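PDB 2Z0Q: Rho guanine nucleotide exchange factor 3 from Mus musculus, which acts as a guanine nucleotide exchange factor for the small GTPases RhoA and RhoB, represented here by its DH-PH fragment. Local coordinates for residues A[54-57]-A[58-61]; A[238-241]-A[242-246]; A[285-288]-A[289-292]; A[300-303]-A[304-307]; A[331-334]-A[335-338]. All coordinates share one frame; numbering follows the deposited sequence.

Overall arrangement
Interaction 1 stands apart in the DH domain, the module that carries exchange activity in this family, while interactions 2 to 5 belong to the PH domain. The nearest atoms of interaction 1 lie about 17 Å from interaction 2 and about 32 Å from interaction 3. Within the PH domain, interaction 3 is the common neighbour: N241 of interaction 2 packs on V291, V307 O of interaction 4 meets G289 N at 3.1 Å, and K334 NZ of interaction 5 forms a 2.7 Å salt bridge with D285 OD1. Interactions 2 and 5 touch through L238 and W337. The sulfate at interaction 2, probably from the crystallisation liquor, is bound by N241.

Interaction 1: residues A[54-57]-A[58-61]; sequences IMTE and QELN
T56 and E59 bring their CA atoms to 5.1 Å as the chain turns from loop into helix 57-64, and L60 N closes the first helical turn on T56 O at 3.0 Å. The two residues form a capping box, with T56 as the N-cap. T56 OG1 accepts from E59 N at 2.9 Å in an almost straight bond (177°). The hydroxyl gets there because chi1 of 76° tucks it between its own backbone N and carbonyl carbon, facing the start of the helix. The return bond runs from T56 N to E59 OE1, 2.8 Å long, and meets the carboxylate oxygen on its anti side, somewhat out of the carboxylate plane. The other oxygen, E59 OE2, makes a salt bridge to K125, so one carboxylate caps its own helix and ties it to helix 107-125. Replacing E59 by an alanine would probably leave T56 N without its acceptor and K125 without its charge partner. Beside the capping box the residue before the cap reaches the fourth of the helix, a hydrophobic staple: M55 CB lies 3.8 Å from L60 CG. L60 also packs on H46, M49 and L50 of helix 15-51, and M55 on L121. The selenomethionine chain of M55 bends at chi3 (74°), which brings its methyl CE to 3.3 Å from E59 CB.

Interaction 2: residues A[238-241]-A[242-246]; sequences LKNN and RGVKL. With SO4 (sulfate ion), chain B.
The guanidinium of R242 carries the amide of N240 over one face, with N240 ND2 about 3.3 Å above the plane and displaced toward the rim. The two flat groups are 62° apart, so this is no flat stack, and as both nitrogens are donors they do not bond to each other. Y272 OH serves them instead, accepting from R242 NH2 and, weakly, pairing with N240 ND2. At the other end of the amide, N240 OD1 grips the turn with two bonds from opposite faces of its plane: R242 N at 2.9 Å, an Asx turn, and V244 N, also at 2.9 Å. A chi1 of 78° folds the N240 amide back over the chain to make this possible. A leucine in place of N240 would probably leave both amides without that acceptor and the turn less firmly fixed. The backbone makes a type I turn, with G243 N on N240 O at 3.1 Å; G243, at positive phi, and V244 form a G1 beta bulge opposite N240, whose N donates to V244 O. N241 ND2 donates to sulfate O2 at 3.1 Å, nearly straight at 169°, and R242 NH2 makes a salt bridge to a second sulfate. The turn closes the hairpin of strands 232-240 and 245-251; K239 pairs through its backbone with Q327 of strand 322-327, while L246 packs on L326 and on I257 of strand 254-263.

Interaction 3: residues A[285-288]-A[289-292]; sequences DLQD and GEVR
Q287 and E290 hold each other by two direct hydrogen bonds. E290 N reaches back to Q287 O at 2.9 Å, and E290 OE1 accepts a hydrogen bond from Q287 N at 2.9 Å (167°). That oxygen is met on its anti side, 33° out of the carboxylate plane. Pointing CG opposite its backbone N (chi1 -167°) and staying extended beyond, the E290 chain runs back alongside the preceding residues and sets its carboxylate beside Q287 N. Water adds to this. Two waters lie within bonding distance of D285 O and of the E290 carboxylate, and probably share their protons among several acceptors; a third accepts from V291 N (2.9 Å) and can donate to Q287 O. R292 folds back on its own segment, where R292 NH1 donates to V291 O at 3.2 Å and only weakly to G289 O. Apolar contact is slight: L286 CD2 comes within 4.4 Å of V291 CB, both side chains also packing on F310 of strand 310-315. Polar ties also lead outward: D288 OD1 accepts from N309 N, and G289 pairs through its backbone with V307. The bond from E290 N to Q287 O, with G289 at positive phi, makes this a type II beta turn, its third position held by glycine, where a side chain would strike D288 O. It lies in the loop that follows strand 282-285 of the PH domain.

Interaction 4: residues A[300-303]-A[304-307]; sequences AFSN and NERV
R306 N bonds to S302 O at 3.0 Å. E305 N also leans on S302 O, but weakly, at a poor angle. The S302 hydroxyl sits at the N-cap: chi1 of 77° turns OG in over the helix start, where it accepts from E305 N at 3.2 Å. OG also donates to the E305 carboxylate at OE2, though its modelled place is too tight for the lengths to be pressed. As modelled, the carboxylate appears to go to the hydroxyl; S302 N, buried here along with F301 N, has no partner, so a full capping box is not seen. Next to the cap, A300 CB rests 3.5 Å from E305 CB. The R306 chain runs extended from CG to NE, back along the loop, and lays one face of its guanidinium against the backbone, with A300 O 3.0 Å above the R306 plane toward its rim; this is packing, not a hydrogen bond. Further out, R306 packs on L293 and L297, while V307 packs on V291 and L293. E305 O also receives a weak bond from Q327 NE2. The whole is a serine N-cap on the short, weakly bonded helix 303-306, lying at the surface of the PH domain just after a break in the modelled chain.

Interaction 5: residues A[331-334]-A[335-338]; sequences TFNK and QQWL
F332 and Q336 belong to the opening turns of helix 331-345, where four successive backbone bonds join each residue to the fourth one after it. Q336 N reaches F332 O at 3.0 Å and L338 N reaches K334 O at 3.0 Å, the latter nearly straight at 171°; Q335 N to T331 O and W337 N to N333 O complete the set. Ahead of them, D330 OD1 accepts from N333 N. Among the side chains, Q336 CG sits over the middle of the F332 ring, 3.9 Å from its centroid and 12° off the normal, a CH-pi contact; the amide beyond it is less surely placed. The ring is brought there by chi1 of 174°, which sends F332 CG opposite its backbone N and along toward the next turn. W337 turns its five-membered edge to the backbone of the turn before, with W337 CD1 3.3 Å from N333 O and the oxygen near the ring plane. Beside it, K334 runs out extended until its CE lies 4.1 Å from L338 CD1. K334 NZ then makes a salt bridge to D285 OD1 and a hydrogen bond to F310 O, while Q335 NE2 binds N339 OD1 along the helix. W337 packs on C234 and L238 of strand 232-240, and L338 on L283 of strand 282-285. The helix is thus amphipathic, in keeping with the C-terminal helix of a PH domain: W337 and L338 enter the apolar core, and the K334 ammonium, crossing past leucine, is probably steadied by the carboxylate and carbonyl that receive it.

Interaction 1: residues A[54-57]-A[58-61]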
loop_
_atom_site.group_PDB
_atom_site.type_symbol
_atom_site.label_atom_id
_atom_site.label_comp_id
_atom_site.label_asym_id
_atom_site.label_seq_id
_atom_site.Cartn_x
_atom_site.Cartn_y
_atom_site.Cartn_z
ATOM N N ILE A 54 -17.239 -16.330 -5.384
ATOM C CA ILE A 54 -16.498 -15.471 -6.324
ATOM C C ILE A 54 -14.980 -15.693 -6.253
ATOM O O ILE A 54 -14.259 -15.485 -7.220
ATOM C CB ILE A 54 -16.823 -14.007 -6.049
ATOM C CG1 ILE A 54 -18.333 -13.814 -6.159
ATOM C CG2 ILE A 54 -16.074 -13.088 -7.037
ATOM C CD1 ILE A 54 -18.804 -12.455 -5.707
HETATM N N MSE A 55 -14.510 -16.113 -5.089
HETATM C CA MSE A 55 -13.098 -16.416 -4.875
HETATM C C MSE A 55 -13.114 -17.624 -3.951
HETATM O O MSE A 55 -14.127 -17.898 -3.311
HETATM C CB MSE A 55 -12.370 -15.268 -4.163
HETATM C CG MSE A 55 -12.180 -13.986 -4.971
HETATM SE SE MSE A 55 -10.978 -12.718 -4.062
HETATM C CE MSE A 55 -9.323 -13.603 -4.375
ATOM N N THR A 56 -12.003 -18.333 -3.848
ATOM C CA THR A 56 -11.980 -19.495 -2.966
ATOM C C THR A 56 -12.024 -19.075 -1.492
ATOM O O THR A 56 -11.797 -17.908 -1.153
ATOM C CB THR A 56 -10.732 -20.356 -3.213
ATOM O OG1 THR A 56 -9.578 -19.733 -2.622
ATOM C CG2 THR A 56 -10.515 -20.523 -4.716
ATOM N N GLU A 57 -12.344 -20.019 -0.618
ATOM C CA GLU A 57 -12.397 -19.705 0.799
ATOM C C GLU A 57 -10.990 -19.318 1.184
ATOM O O GLU A 57 -10.777 -18.434 2.007
ATOM C CB GLU A 57 -12.839 -20.916 1.625
ATOM C CG GLU A 57 -14.290 -21.318 1.389
ATOM C CD GLU A 57 -14.777 -22.383 2.361
ATOM O OE1 GLU A 57 -14.780 -22.112 3.585
ATOM O OE2 GLU A 57 -15.155 -23.483 1.893
ATOM N N GLN A 58 -10.024 -19.984 0.568
ATOM C CA GLN A 58 -8.631 -19.700 0.853
ATOM C C GLN A 58 -8.335 -18.222 0.549
ATOM O O GLN A 58 -7.913 -17.467 1.431
ATOM C CB GLN A 58 -7.733 -20.591 -0.005
ATOM C CG GLN A 58 -7.929 -22.090 0.210
ATOM C CD GLN A 58 -9.234 -22.631 -0.367
ATOM O OE1 GLN A 58 -9.472 -22.575 -1.580
ATOM N NE2 GLN A 58 -10.084 -23.171 0.510
ATOM N N GLU A 59 -8.564 -17.837 -0.707
ATOM C CA GLU A 59 -8.333 -16.477 -1.194
ATOM C C GLU A 59 -9.026 -15.370 -0.411
ATOM O O GLU A 59 -8.458 -14.295 -0.235
ATOM C CB GLU A 59 -8.746 -16.374 -2.668
ATOM C CG GLU A 59 -7.939 -17.273 -3.593
ATOM C CD GLU A 59 -8.513 -17.330 -4.994
ATOM O OE1 GLU A 59 -9.748 -17.236 -5.140
ATOM O OE2 GLU A 59 -7.734 -17.472 -5.951
ATOM N N LEU A 60 -10.259 -15.626 0.028
ATOM C CA LEU A 60 -11.028 -14.655 0.792
ATOM C C LEU A 60 -10.480 -14.569 2.194
ATOM O O LEU A 60 -10.466 -13.486 2.793
ATOM C CB LEU A 60 -12.508 -15.058 0.857
ATOM C CG LEU A 60 -13.303 -14.965 -0.444
ATOM C CD1 LEU A 60 -14.705 -15.535 -0.249
ATOM C CD2 LEU A 60 -13.373 -13.515 -0.879
ATOM N N ASN A 61 -10.045 -15.707 2.733
ATOM C CA ASN A 61 -9.495 -15.720 4.084
ATOM C C ASN A 61 -8.210 -14.925 4.089
ATOM O O ASN A 61 -7.912 -14.232 5.064
ATOM C CB ASN A 61 -9.195 -17.142 4.566
ATOM C CG ASN A 61 -10.450 -17.946 4.832
ATOM O OD1 ASN A 61 -11.426 -17.443 5.392
ATOM N ND2 ASN A 61 -10.423 -19.213 4.455
#

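Interaction 2: residues A[238-241]-A[242-246]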
loop_
_atom_site.group_PDB
_atom_site.type_symbol
_atom_site.label_atom_id
_atom_site.label_comp_id
_atom_site.label_asym_id
_atom_site.label_seq_id
_atom_site.Cartn_x
_atom_site.Cartn_y
_atom_site.Cartn_z
ATOM N N LEU A 238 2.205 -2.534 -16.166
ATOM C CA LEU A 238 2.408 -1.605 -17.251
ATOM C C LEU A 238 2.052 -2.410 -18.488
ATOM O O LEU A 238 2.306 -3.621 -18.519
ATOM C CB LEU A 238 3.875 -1.133 -17.331
ATOM C CG LEU A 238 4.322 -0.259 -16.154
ATOM C CD1 LEU A 238 5.834 -0.013 -16.208
ATOM C CD2 LEU A 238 3.551 1.076 -16.214
ATOM N N LYS A 239 1.479 -1.751 -19.489
ATOM C CA LYS A 239 1.108 -2.434 -20.732
ATOM C C LYS A 239 2.022 -1.985 -21.860
ATOM O O LYS A 239 2.211 -0.788 -22.044
ATOM C CB LYS A 239 -0.330 -2.077 -21.101
ATOM C CG LYS A 239 -0.772 -2.747 -22.392
ATOM C CD LYS A 239 -2.292 -2.859 -22.436
ATOM C CE LYS A 239 -2.912 -1.733 -23.208
ATOM N NZ LYS A 239 -4.402 -1.917 -23.284
ATOM N N ASN A 240 2.598 -2.913 -22.615
ATOM C CA ASN A 240 3.471 -2.433 -23.664
ATOM C C ASN A 240 2.730 -2.063 -24.965
ATOM O O ASN A 240 1.478 -2.143 -25.025
ATOM C CB ASN A 240 4.654 -3.414 -23.869
ATOM C CG ASN A 240 4.287 -4.660 -24.662
ATOM O OD1 ASN A 240 3.167 -4.818 -25.162
ATOM N ND2 ASN A 240 5.271 -5.551 -24.796
ATOM N N ASN A 241 3.476 -1.609 -25.973
ATOM C CA ASN A 241 2.867 -1.147 -27.229
ATOM C C ASN A 241 2.414 -2.269 -28.151
ATOM O O ASN A 241 2.005 -2.018 -29.280
ATOM C CB ASN A 241 3.791 -0.151 -27.982
ATOM C CG ASN A 241 5.150 -0.737 -28.323
ATOM O OD1 ASN A 241 5.518 -1.800 -27.827
ATOM N ND2 ASN A 241 5.912 -0.032 -29.173
ATOM N N ARG A 242 2.482 -3.502 -27.655
ATOM C CA ARG A 242 1.989 -4.652 -28.409
ATOM C C ARG A 242 0.815 -5.252 -27.625
ATOM O O ARG A 242 0.347 -6.345 -27.934
ATOM C CB ARG A 242 3.093 -5.707 -28.652
ATOM C CG ARG A 242 4.215 -5.202 -29.581
ATOM C CD ARG A 242 5.315 -6.248 -29.849
ATOM N NE ARG A 242 6.009 -6.755 -28.651
ATOM C CZ ARG A 242 7.035 -6.161 -28.030
ATOM N NH1 ARG A 242 7.520 -5.001 -28.476
ATOM N NH2 ARG A 242 7.592 -6.736 -26.966
ATOM N N GLY A 243 0.332 -4.515 -26.621
ATOM C CA GLY A 243 -0.810 -4.975 -25.848
ATOM C C GLY A 243 -0.520 -5.981 -24.736
ATOM O O GLY A 243 -1.435 -6.436 -24.057
ATOM N N VAL A 244 0.748 -6.306 -24.523
ATOM C CA VAL A 244 1.125 -7.258 -23.471
ATOM C C VAL A 244 1.072 -6.632 -22.071
ATOM O O VAL A 244 1.686 -5.584 -21.834
ATOM C CB VAL A 244 2.551 -7.780 -23.723
ATOM C CG1 VAL A 244 2.949 -8.819 -22.651
ATOM C CG2 VAL A 244 2.619 -8.405 -25.109
ATOM N N LYS A 245 0.361 -7.287 -21.142
ATOM C CA LYS A 245 0.273 -6.768 -19.771
ATOM C C LYS A 245 1.467 -7.299 -18.985
ATOM O O LYS A 245 1.653 -8.506 -18.848
ATOM C CB LYS A 245 -1.056 -7.180 -19.134
ATOM C CG LYS A 245 -2.269 -6.717 -19.937
ATOM C CD LYS A 245 -3.589 -6.943 -19.203
ATOM C CE LYS A 245 -4.812 -6.558 -20.123
ATOM N NZ LYS A 245 -6.107 -6.547 -19.360
ATOM N N LEU A 246 2.311 -6.382 -18.508
ATOM C CA LEU A 246 3.519 -6.741 -17.789
ATOM C C LEU A 246 3.465 -6.252 -16.342
ATOM O O LEU A 246 2.649 -5.387 -16.011
ATOM C CB LEU A 246 4.742 -6.101 -18.501
ATOM C CG LEU A 246 4.901 -6.387 -20.012
ATOM C CD1 LEU A 246 5.848 -5.398 -20.702
ATOM C CD2 LEU A 246 5.353 -7.842 -20.172
HETATM S S SO4 B . 9.587 -0.363 -31.102
HETATM O O1 SO4 B . 10.444 -1.519 -31.468
HETATM O O2 SO4 B . 8.818 -0.699 -29.866
HETATM O O3 SO4 B . 10.409 0.827 -30.868
HETATM O O4 SO4 B . 8.651 -0.079 -32.220
#

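Interaction 3: residues A[285-288]-A[289-292]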
loop_
_atom_site.group_PDB
_atom_site.type_symbol
_atom_site.label_atom_id
_atom_site.label_comp_id
_atom_site.label_asym_id
_atom_site.label_seq_id
_atom_site.Cartn_x
_atom_site.Cartn_y
_atom_site.Cartn_z
ATOM N N ASP A 285 10.941 9.944 -22.172
ATOM C CA ASP A 285 9.523 10.234 -22.013
ATOM C C ASP A 285 8.911 10.264 -23.391
ATOM O O ASP A 285 9.548 10.764 -24.327
ATOM C CB ASP A 285 9.378 11.617 -21.367
ATOM C CG ASP A 285 7.965 11.933 -20.948
ATOM O OD1 ASP A 285 7.037 11.203 -21.323
ATOM O OD2 ASP A 285 7.802 12.941 -20.221
ATOM N N LEU A 286 7.710 9.725 -23.551
ATOM C CA LEU A 286 7.032 9.796 -24.843
ATOM C C LEU A 286 5.816 10.708 -24.697
ATOM O O LEU A 286 5.059 10.562 -23.760
ATOM C CB LEU A 286 6.538 8.436 -25.302
ATOM C CG LEU A 286 7.605 7.464 -25.806
ATOM C CD1 LEU A 286 8.694 7.340 -24.788
ATOM C CD2 LEU A 286 6.972 6.081 -26.017
ATOM N N GLN A 287 5.632 11.624 -25.634
ATOM C CA GLN A 287 4.456 12.494 -25.587
ATOM C C GLN A 287 3.250 11.652 -26.009
ATOM O O GLN A 287 3.392 10.668 -26.721
ATOM C CB GLN A 287 4.616 13.658 -26.568
ATOM C CG GLN A 287 5.669 14.663 -26.177
ATOM C CD GLN A 287 5.706 15.822 -27.160
ATOM O OE1 GLN A 287 5.999 15.641 -28.348
ATOM N NE2 GLN A 287 5.399 17.012 -26.674
ATOM N N ASP A 288 2.049 12.041 -25.594
ATOM C CA ASP A 288 0.898 11.283 -25.989
ATOM C C ASP A 288 0.774 11.313 -27.507
ATOM O O ASP A 288 0.928 12.361 -28.132
ATOM C CB ASP A 288 -0.381 11.842 -25.347
ATOM C CG ASP A 288 -0.370 11.712 -23.846
ATOM O OD1 ASP A 288 0.424 10.912 -23.317
ATOM O OD2 ASP A 288 -1.179 12.405 -23.191
ATOM N N GLY A 289 0.527 10.141 -28.069
ATOM C CA GLY A 289 0.403 9.969 -29.494
ATOM C C GLY A 289 1.742 9.622 -30.134
ATOM O O GLY A 289 1.768 9.284 -31.308
ATOM N N GLU A 290 2.845 9.731 -29.394
ATOM C CA GLU A 290 4.180 9.415 -29.950
ATOM C C GLU A 290 4.420 7.896 -30.099
ATOM O O GLU A 290 5.139 7.426 -31.014
ATOM C CB GLU A 290 5.261 10.031 -29.069
ATOM C CG GLU A 290 6.667 10.059 -29.694
ATOM C CD GLU A 290 7.722 10.740 -28.818
ATOM O OE1 GLU A 290 7.349 11.563 -27.935
ATOM O OE2 GLU A 290 8.950 10.460 -29.040
ATOM N N VAL A 291 3.834 7.120 -29.196
ATOM C CA VAL A 291 3.987 5.675 -29.272
ATOM C C VAL A 291 3.397 5.136 -30.604
ATOM O O VAL A 291 2.500 5.752 -31.205
ATOM C CB VAL A 291 3.263 4.974 -28.084
ATOM C CG1 VAL A 291 1.755 5.068 -28.248
ATOM C CG2 VAL A 291 3.690 3.505 -28.017
ATOM N N ARG A 292 3.904 3.994 -31.072
ATOM C CA ARG A 292 3.361 3.340 -32.263
ATOM C C ARG A 292 2.896 1.994 -31.725
ATOM O O ARG A 292 3.651 1.306 -31.027
ATOM C CB ARG A 292 4.443 3.121 -33.324
ATOM C CG ARG A 292 5.068 4.440 -33.790
ATOM C CD ARG A 292 3.971 5.227 -34.406
ATOM N NE ARG A 292 4.355 6.482 -35.033
ATOM C CZ ARG A 292 3.970 7.676 -34.606
ATOM N NH1 ARG A 292 3.203 7.788 -33.524
ATOM N NH2 ARG A 292 4.293 8.760 -35.306
HETATM O O HOH W 1 11.178 9.974 -26.843
HETATM O O HOH W 2 9.407 12.809 -26.727
HETATM O O HOH W 3 2.534 7.933 -26.728
#

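Interaction 4: residues A[300-303]-A[304-307]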
loop_
_atom_site.group_PDB
_atom_site.type_symbol
_atom_site.label_atom_id
_atom_site.label_comp_id
_atom_site.label_asym_id
_atom_site.label_seq_id
_atom_site.Cartn_x
_atom_site.Cartn_y
_atom_site.Cartn_z
ATOM N N ALA A 300 -8.056 0.215 -22.030
ATOM C CA ALA A 300 -8.386 1.391 -22.830
ATOM C C ALA A 300 -9.103 0.961 -24.102
ATOM O O ALA A 300 -8.913 -0.165 -24.571
ATOM C CB ALA A 300 -7.110 2.164 -23.183
ATOM N N PHE A 301 -9.924 1.856 -24.655
ATOM C CA PHE A 301 -10.672 1.553 -25.875
ATOM C C PHE A 301 -10.713 2.699 -26.890
ATOM O O PHE A 301 -10.760 2.456 -28.098
ATOM C CB PHE A 301 -12.096 1.104 -25.519
ATOM C CG PHE A 301 -12.138 0.027 -24.468
ATOM C CD1 PHE A 301 -12.129 0.360 -23.108
ATOM C CD2 PHE A 301 -12.115 -1.320 -24.834
ATOM C CE1 PHE A 301 -12.092 -0.637 -22.126
ATOM C CE2 PHE A 301 -12.076 -2.328 -23.860
ATOM C CZ PHE A 301 -12.064 -1.984 -22.501
ATOM N N SER A 302 -10.704 3.943 -26.417
ATOM C CA SER A 302 -10.720 5.072 -27.338
ATOM C C SER A 302 -9.291 5.225 -27.854
ATOM O O SER A 302 -8.330 5.009 -27.111
ATOM C CB SER A 302 -11.185 6.354 -26.633
ATOM O OG SER A 302 -10.166 6.917 -25.833
ATOM N N ASN A 303 -9.146 5.595 -29.122
ATOM C CA ASN A 303 -7.813 5.722 -29.693
ATOM C C ASN A 303 -6.890 6.594 -28.861
ATOM O O ASN A 303 -5.696 6.318 -28.769
ATOM C CB ASN A 303 -7.873 6.232 -31.148
ATOM C CG ASN A 303 -8.390 7.663 -31.267
ATOM O OD1 ASN A 303 -9.495 7.900 -31.777
ATOM N ND2 ASN A 303 -7.585 8.628 -30.813
ATOM N N ASN A 304 -7.437 7.636 -28.240
ATOM C CA ASN A 304 -6.615 8.525 -27.434
ATOM C C ASN A 304 -6.142 7.844 -26.172
ATOM O O ASN A 304 -5.000 8.055 -25.732
ATOM C CB ASN A 304 -7.387 9.808 -27.099
ATOM C CG ASN A 304 -7.134 10.920 -28.115
ATOM O OD1 ASN A 304 -7.218 10.706 -29.335
ATOM N ND2 ASN A 304 -6.818 12.115 -27.616
ATOM N N GLU A 305 -7.011 7.028 -25.577
ATOM C CA GLU A 305 -6.616 6.322 -24.369
ATOM C C GLU A 305 -5.511 5.320 -24.719
ATOM O O GLU A 305 -4.592 5.143 -23.953
ATOM C CB GLU A 305 -7.810 5.590 -23.744
ATOM C CG GLU A 305 -8.943 6.508 -23.259
ATOM C CD GLU A 305 -10.234 5.734 -22.924
ATOM O OE1 GLU A 305 -10.178 4.823 -22.072
ATOM O OE2 GLU A 305 -11.301 6.041 -23.506
ATOM N N ARG A 306 -5.601 4.684 -25.886
ATOM C CA ARG A 306 -4.597 3.682 -26.284
ATOM C C ARG A 306 -3.169 4.203 -26.484
ATOM O O ARG A 306 -2.230 3.427 -26.379
ATOM C CB ARG A 306 -5.007 2.977 -27.574
ATOM C CG ARG A 306 -6.189 2.048 -27.422
ATOM C CD ARG A 306 -6.553 1.420 -28.745
ATOM N NE ARG A 306 -7.829 0.722 -28.648
ATOM C CZ ARG A 306 -8.024 -0.386 -27.936
ATOM N NH1 ARG A 306 -7.009 -0.926 -27.265
ATOM N NH2 ARG A 306 -9.235 -0.949 -27.874
ATOM N N VAL A 307 -3.008 5.492 -26.796
ATOM C CA VAL A 307 -1.665 6.030 -27.032
ATOM C C VAL A 307 -1.192 7.058 -26.016
ATOM O O VAL A 307 -0.234 7.779 -26.267
ATOM C CB VAL A 307 -1.554 6.635 -28.442
ATOM C CG1 VAL A 307 -1.852 5.566 -29.461
ATOM C CG2 VAL A 307 -2.563 7.803 -28.605
#

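Interaction 5: residues A[331-334]-A[335-338]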
loop_
_atom_site.group_PDB
_atom_site.type_symbol
_atom_site.label_atom_id
_atom_site.label_comp_id
_atom_site.label_asym_id
_atom_site.label_seq_id
_atom_site.Cartn_x
_atom_site.Cartn_y
_atom_site.Cartn_z
ATOM N N THR A 331 -2.010 9.610 -15.794
ATOM C CA THR A 331 -0.954 10.617 -15.786
ATOM C C THR A 331 -0.132 10.588 -14.514
ATOM O O THR A 331 1.074 10.691 -14.548
ATOM C CB THR A 331 -1.523 12.041 -15.990
ATOM O OG1 THR A 331 -2.317 12.071 -17.183
ATOM C CG2 THR A 331 -0.397 13.028 -16.141
ATOM N N PHE A 332 -0.781 10.437 -13.372
ATOM C CA PHE A 332 -0.061 10.403 -12.111
ATOM C C PHE A 332 0.879 9.201 -11.990
ATOM O O PHE A 332 2.035 9.333 -11.561
ATOM C CB PHE A 332 -1.088 10.402 -10.958
ATOM C CG PHE A 332 -0.482 10.220 -9.604
ATOM C CD1 PHE A 332 0.366 11.182 -9.064
ATOM C CD2 PHE A 332 -0.754 9.078 -8.865
ATOM C CE1 PHE A 332 0.944 11.015 -7.811
ATOM C CE2 PHE A 332 -0.194 8.890 -7.622
ATOM C CZ PHE A 332 0.667 9.867 -7.083
ATOM N N ASN A 333 0.389 8.027 -12.385
ATOM C CA ASN A 333 1.212 6.819 -12.317
ATOM C C ASN A 333 2.418 6.923 -13.267
ATOM O O ASN A 333 3.490 6.419 -12.960
ATOM C CB ASN A 333 0.380 5.571 -12.674
ATOM C CG ASN A 333 1.120 4.258 -12.378
ATOM O OD1 ASN A 333 1.685 4.071 -11.289
ATOM N ND2 ASN A 333 1.115 3.339 -13.340
ATOM N N LYS A 334 2.229 7.554 -14.424
ATOM C CA LYS A 334 3.355 7.709 -15.357
ATOM C C LYS A 334 4.441 8.570 -14.714
ATOM O O LYS A 334 5.625 8.219 -14.729
ATOM C CB LYS A 334 2.909 8.343 -16.682
ATOM C CG LYS A 334 4.156 8.817 -17.511
ATOM C CD LYS A 334 3.798 9.119 -18.966
ATOM C CE LYS A 334 4.896 10.011 -19.613
ATOM N NZ LYS A 334 4.590 10.210 -21.064
ATOM N N GLN A 335 4.048 9.697 -14.102
ATOM C CA GLN A 335 5.048 10.536 -13.443
ATOM C C GLN A 335 5.770 9.785 -12.315
ATOM O O GLN A 335 6.973 9.941 -12.162
ATOM C CB GLN A 335 4.407 11.844 -12.889
ATOM C CG GLN A 335 5.445 12.912 -12.470
ATOM C CD GLN A 335 6.294 13.403 -13.644
ATOM O OE1 GLN A 335 5.756 13.746 -14.700
ATOM N NE2 GLN A 335 7.607 13.448 -13.458
ATOM N N GLN A 336 5.029 8.982 -11.537
ATOM C CA GLN A 336 5.604 8.193 -10.438
ATOM C C GLN A 336 6.724 7.300 -10.969
ATOM O O GLN A 336 7.801 7.222 -10.399
ATOM C CB GLN A 336 4.522 7.316 -9.787
ATOM C CG GLN A 336 3.315 8.081 -9.179
ATOM C CD GLN A 336 2.295 7.134 -8.518
ATOM O OE1 GLN A 336 1.670 6.284 -9.185
ATOM N NE2 GLN A 336 2.130 7.274 -7.189
ATOM N N TRP A 337 6.447 6.610 -12.074
ATOM C CA TRP A 337 7.459 5.764 -12.713
ATOM C C TRP A 337 8.660 6.573 -13.174
ATOM O O TRP A 337 9.801 6.197 -12.940
ATOM C CB TRP A 337 6.850 5.003 -13.895
ATOM C CG TRP A 337 6.237 3.697 -13.481
ATOM C CD1 TRP A 337 4.909 3.410 -13.326
ATOM C CD2 TRP A 337 6.948 2.506 -13.133
ATOM N NE1 TRP A 337 4.757 2.101 -12.902
ATOM C CE2 TRP A 337 5.989 1.532 -12.779
ATOM C CE3 TRP A 337 8.300 2.167 -13.090
ATOM C CZ2 TRP A 337 6.354 0.239 -12.381
ATOM C CZ3 TRP A 337 8.662 0.886 -12.693
ATOM C CH2 TRP A 337 7.684 -0.060 -12.348
ATOM N N LEU A 338 8.411 7.683 -13.866
ATOM C CA LEU A 338 9.529 8.516 -14.298
ATOM C C LEU A 338 10.358 8.985 -13.082
ATOM O O LEU A 338 11.590 8.885 -13.082
ATOM C CB LEU A 338 8.996 9.746 -15.073
ATOM C CG LEU A 338 8.285 9.512 -16.401
ATOM C CD1 LEU A 338 8.016 10.888 -17.067
ATOM C CD2 LEU A 338 9.155 8.677 -17.323
#